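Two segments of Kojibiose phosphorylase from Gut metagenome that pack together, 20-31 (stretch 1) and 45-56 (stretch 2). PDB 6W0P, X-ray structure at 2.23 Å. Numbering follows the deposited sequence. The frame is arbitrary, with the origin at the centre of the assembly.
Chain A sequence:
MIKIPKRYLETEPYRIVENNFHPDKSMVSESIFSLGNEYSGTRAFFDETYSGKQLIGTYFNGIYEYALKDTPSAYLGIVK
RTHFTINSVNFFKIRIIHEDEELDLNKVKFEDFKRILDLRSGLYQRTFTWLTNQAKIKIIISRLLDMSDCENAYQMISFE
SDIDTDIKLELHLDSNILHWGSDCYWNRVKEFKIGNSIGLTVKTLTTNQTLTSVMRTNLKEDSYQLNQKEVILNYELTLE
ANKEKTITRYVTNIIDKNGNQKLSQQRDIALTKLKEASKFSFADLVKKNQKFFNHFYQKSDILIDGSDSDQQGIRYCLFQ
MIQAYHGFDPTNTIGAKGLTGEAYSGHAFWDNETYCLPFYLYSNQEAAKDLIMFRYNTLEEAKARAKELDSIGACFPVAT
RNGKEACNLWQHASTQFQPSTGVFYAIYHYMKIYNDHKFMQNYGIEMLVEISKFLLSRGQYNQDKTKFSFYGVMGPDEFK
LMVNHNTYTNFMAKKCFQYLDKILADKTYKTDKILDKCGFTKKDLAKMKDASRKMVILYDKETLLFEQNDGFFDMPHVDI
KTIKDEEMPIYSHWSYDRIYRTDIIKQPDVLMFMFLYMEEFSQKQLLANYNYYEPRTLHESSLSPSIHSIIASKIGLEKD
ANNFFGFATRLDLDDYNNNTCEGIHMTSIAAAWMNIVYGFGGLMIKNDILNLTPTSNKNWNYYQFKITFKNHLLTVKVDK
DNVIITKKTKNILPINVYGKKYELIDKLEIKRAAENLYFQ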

# COMPACT_ATOMS: atom_id res chain seq x y z
N ASN A 20 3.76 12.45 44.42
CA ASN A 20 2.41 11.83 44.29
C ASN A 20 2.35 11.04 42.98
O ASN A 20 3.05 11.41 42.02
CB ASN A 20 1.27 12.86 44.35
CG ASN A 20 1.31 13.70 45.61
OD1 ASN A 20 1.53 13.18 46.72
ND2 ASN A 20 1.08 14.99 45.46
N PHE A 21 1.54 9.98 42.97
CA PHE A 21 1.25 9.16 41.78
C PHE A 21 0.25 9.91 40.93
O PHE A 21 -0.75 10.30 41.51
CB PHE A 21 0.69 7.79 42.15
CG PHE A 21 0.42 6.89 40.96
CD1 PHE A 21 1.35 6.78 39.93
CD2 PHE A 21 -0.74 6.14 40.88
CE1 PHE A 21 1.11 5.95 38.85
CE2 PHE A 21 -0.98 5.30 39.80
CZ PHE A 21 -0.05 5.20 38.79
N HIS A 22 0.53 10.12 39.64
CA HIS A 22 -0.45 10.63 38.64
C HIS A 22 -0.92 9.48 37.76
O HIS A 22 -0.19 9.03 36.88
CB HIS A 22 0.17 11.75 37.80
CG HIS A 22 0.78 12.84 38.60
ND1 HIS A 22 1.91 12.63 39.39
CD2 HIS A 22 0.42 14.12 38.78
CE1 HIS A 22 2.22 13.75 40.00
NE2 HIS A 22 1.32 14.68 39.64
N PRO A 23 -2.13 8.93 38.01
CA PRO A 23 -2.60 7.76 37.29
C PRO A 23 -2.61 7.96 35.77
O PRO A 23 -2.25 7.03 35.08
CB PRO A 23 -4.03 7.55 37.83
CG PRO A 23 -3.98 8.14 39.22
CD PRO A 23 -3.05 9.33 39.09
N ASP A 24 -2.98 9.16 35.32
CA ASP A 24 -3.16 9.53 33.89
C ASP A 24 -1.79 9.60 33.17
O ASP A 24 -1.80 9.61 31.92
CB ASP A 24 -3.94 10.84 33.76
CG ASP A 24 -3.42 11.96 34.64
OD1 ASP A 24 -3.09 11.67 35.81
OD2 ASP A 24 -3.35 13.13 34.16
N LYS A 25 -0.69 9.70 33.92
CA LYS A 25 0.71 9.72 33.39
C LYS A 25 1.37 8.36 33.59
O LYS A 25 2.56 8.30 33.41
CB LYS A 25 1.54 10.78 34.10
CG LYS A 25 0.95 12.18 34.07
CD LYS A 25 0.65 12.65 32.69
CE LYS A 25 0.15 14.08 32.68
NZ LYS A 25 -0.21 14.53 31.31
N SER A 26 0.62 7.33 33.98
CA SER A 26 1.16 5.99 34.36
C SER A 26 2.16 5.53 33.29
O SER A 26 3.30 5.24 33.64
CB SER A 26 0.03 4.99 34.57
OG SER A 26 0.49 3.65 34.43
N MET A 27 1.76 5.49 32.03
CA MET A 27 2.65 4.99 30.95
C MET A 27 3.71 6.04 30.57
O MET A 27 4.79 5.63 30.12
CB MET A 27 1.83 4.57 29.72
CG MET A 27 1.16 3.17 29.92
SD MET A 27 0.16 2.66 28.48
CE MET A 27 1.41 2.66 27.20
N VAL A 28 3.44 7.33 30.77
CA VAL A 28 4.41 8.43 30.50
C VAL A 28 5.61 8.25 31.44
O VAL A 28 6.73 8.27 30.95
CB VAL A 28 3.78 9.84 30.65
CG1 VAL A 28 4.84 10.93 30.67
CG2 VAL A 28 2.78 10.11 29.55
N SER A 29 5.35 8.04 32.73
CA SER A 29 6.37 7.83 33.79
C SER A 29 7.15 6.56 33.48
O SER A 29 8.39 6.60 33.45
CB SER A 29 5.73 7.82 35.16
OG SER A 29 5.01 9.04 35.39
N GLU A 30 6.47 5.45 33.21
CA GLU A 30 7.12 4.19 32.76
C GLU A 30 8.20 4.51 31.71
O GLU A 30 9.30 3.91 31.77
CB GLU A 30 6.10 3.22 32.15
CG GLU A 30 5.17 2.55 33.14
CD GLU A 30 4.22 1.53 32.53
OE1 GLU A 30 4.06 1.51 31.28
OE2 GLU A 30 3.61 0.75 33.30
N SER A 31 7.89 5.37 30.73
CA SER A 31 8.82 5.66 29.61
C SER A 31 10.00 6.50 30.12
O SER A 31 11.16 6.11 29.95
CB SER A 31 8.08 6.34 28.47
OG SER A 31 7.08 5.49 27.92
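Stretch 2 (45-56) FFDETYSGKQLI

Stretch 2 (F45 to I56) has no regular helix or strand and lies as an irregular loop that folds back on itself against stretch 1, which runs from a loop through a 3-10 turn (P23 to K25) into a helix beginning at S26. From G52 to L55 it runs in the same sense as P23 to E30. CA atoms come nearest at P23–G52 (7.9 Å), M27–Q54 (5.7 Å) and E30–F45 (5.3 Å), so the fold brings F45 at one end and Q54 and L55 near the other to the helix. F21, in t, points toward stretch 2; F46 CZ lies over one face of its ring, 3.5 Å from F21 CE1, while Y50 OH sits at the ring edge, 3.3 Å from F21 CZ. The P23 carbonyl accepts a hydrogen bond from K53, whose CA-to-CB bond points sideways but whose side-chain end comes nearer (K53 NZ to P23 O, 2.7 Å). At the helix start S26 OG donates to K53 O at 2.8 Å. M27 CG packs 4.0 Å from Q54 CA and M27 CE 3.9 Å from L55 CB. One turn past S26, E30 takes the backbone amide of L55 (L55 N to E30 OE1, 2.9 Å). A water joins F46 and Q54, from the loop's two arms, to this carboxylate: its O donates to E30 OE2 (2.6 Å) and Q54 OE1 (3.3 Å) and accepts from F46 N (3.1 Å).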

# COMPACT_ATOMS: atom_id res chain seq x y z
N PHE A 45 7.83 0.27 34.88
CA PHE A 45 6.58 -0.39 35.27
C PHE A 45 6.74 -0.74 36.75
O PHE A 45 7.85 -1.04 37.17
CB PHE A 45 6.28 -1.60 34.38
CG PHE A 45 7.31 -2.69 34.46
CD1 PHE A 45 7.26 -3.65 35.46
CD2 PHE A 45 8.34 -2.75 33.54
CE1 PHE A 45 8.21 -4.65 35.54
CE2 PHE A 45 9.31 -3.74 33.63
CZ PHE A 45 9.24 -4.69 34.62
N PHE A 46 5.65 -0.62 37.50
CA PHE A 46 5.51 -1.06 38.90
C PHE A 46 5.92 -2.53 39.02
O PHE A 46 5.54 -3.35 38.18
CB PHE A 46 4.07 -0.85 39.39
CG PHE A 46 3.69 0.59 39.59
CD1 PHE A 46 4.61 1.62 39.37
CD2 PHE A 46 2.43 0.93 40.04
CE1 PHE A 46 4.26 2.95 39.59
CE2 PHE A 46 2.08 2.26 40.25
CZ PHE A 46 3.00 3.26 40.03
N ASP A 47 6.67 -2.83 40.08
CA ASP A 47 7.16 -4.19 40.39
C ASP A 47 5.95 -5.04 40.77
O ASP A 47 5.74 -6.06 40.13
CB ASP A 47 8.20 -4.13 41.51
CG ASP A 47 9.18 -3.00 41.28
OD1 ASP A 47 10.25 -3.29 40.73
OD2 ASP A 47 8.85 -1.84 41.63
N GLU A 48 5.18 -4.59 41.75
CA GLU A 48 3.98 -5.30 42.28
C GLU A 48 2.91 -5.33 41.20
O GLU A 48 3.05 -4.59 40.22
CB GLU A 48 3.45 -4.63 43.55
CG GLU A 48 2.79 -3.27 43.33
CD GLU A 48 3.71 -2.07 43.16
OE1 GLU A 48 4.93 -2.27 43.15
OE2 GLU A 48 3.21 -0.94 43.02
N THR A 49 1.87 -6.15 41.39
CA THR A 49 0.64 -6.14 40.54
C THR A 49 0.12 -4.70 40.37
O THR A 49 -0.00 -3.98 41.36
CB THR A 49 -0.42 -7.08 41.15
OG1 THR A 49 0.11 -8.40 41.07
CG2 THR A 49 -1.76 -7.01 40.45
N TYR A 50 -0.15 -4.29 39.14
CA TYR A 50 -0.86 -3.01 38.85
C TYR A 50 -1.91 -3.29 37.78
O TYR A 50 -1.56 -3.81 36.70
CB TYR A 50 0.10 -1.89 38.43
CG TYR A 50 -0.56 -0.55 38.17
CD1 TYR A 50 -0.98 0.27 39.20
CD2 TYR A 50 -0.75 -0.09 36.87
CE1 TYR A 50 -1.55 1.51 38.95
CE2 TYR A 50 -1.33 1.14 36.61
CZ TYR A 50 -1.73 1.95 37.65
OH TYR A 50 -2.30 3.17 37.38
N SER A 51 -3.16 -2.98 38.12
CA SER A 51 -4.36 -3.35 37.32
C SER A 51 -4.87 -2.10 36.58
O SER A 51 -5.95 -2.16 36.00
CB SER A 51 -5.41 -3.97 38.20
OG SER A 51 -5.93 -3.01 39.11
N GLY A 52 -4.12 -0.99 36.63
CA GLY A 52 -4.36 0.19 35.78
C GLY A 52 -3.74 -0.02 34.42
O GLY A 52 -3.16 -1.11 34.22
N LYS A 53 -3.82 0.96 33.52
CA LYS A 53 -3.17 0.89 32.19
C LYS A 53 -1.64 0.92 32.41
O LYS A 53 -1.14 1.80 33.12
CB LYS A 53 -3.72 1.95 31.22
CG LYS A 53 -2.99 3.29 31.18
CD LYS A 53 -3.86 4.50 30.81
CE LYS A 53 -3.31 5.81 31.37
NZ LYS A 53 -3.25 5.77 32.85
N GLN A 54 -0.94 -0.04 31.86
CA GLN A 54 0.53 -0.15 32.01
C GLN A 54 1.04 -0.84 30.76
O GLN A 54 0.26 -1.58 30.11
CB GLN A 54 0.93 -0.92 33.27
CG GLN A 54 0.24 -2.28 33.43
CD GLN A 54 0.92 -3.12 34.48
OE1 GLN A 54 1.70 -2.63 35.32
NE2 GLN A 54 0.66 -4.41 34.44
N LEU A 55 2.30 -0.58 30.44
CA LEU A 55 3.07 -1.37 29.48
C LEU A 55 4.30 -1.88 30.22
O LEU A 55 5.25 -1.12 30.41
CB LEU A 55 3.44 -0.53 28.26
CG LEU A 55 4.20 -1.30 27.18
CD1 LEU A 55 3.42 -2.51 26.70
CD2 LEU A 55 4.54 -0.40 25.99
N ILE A 56 4.24 -3.14 30.64
CA ILE A 56 5.40 -3.90 31.18
C ILE A 56 6.33 -4.21 30.01
O ILE A 56 5.86 -4.74 28.96
CB ILE A 56 4.97 -5.17 31.92
CG1 ILE A 56 4.13 -4.84 33.16
CG2 ILE A 56 6.21 -5.97 32.27
CD1 ILE A 56 3.57 -6.05 33.88
O HOH W 1 3.21 0.21 35.80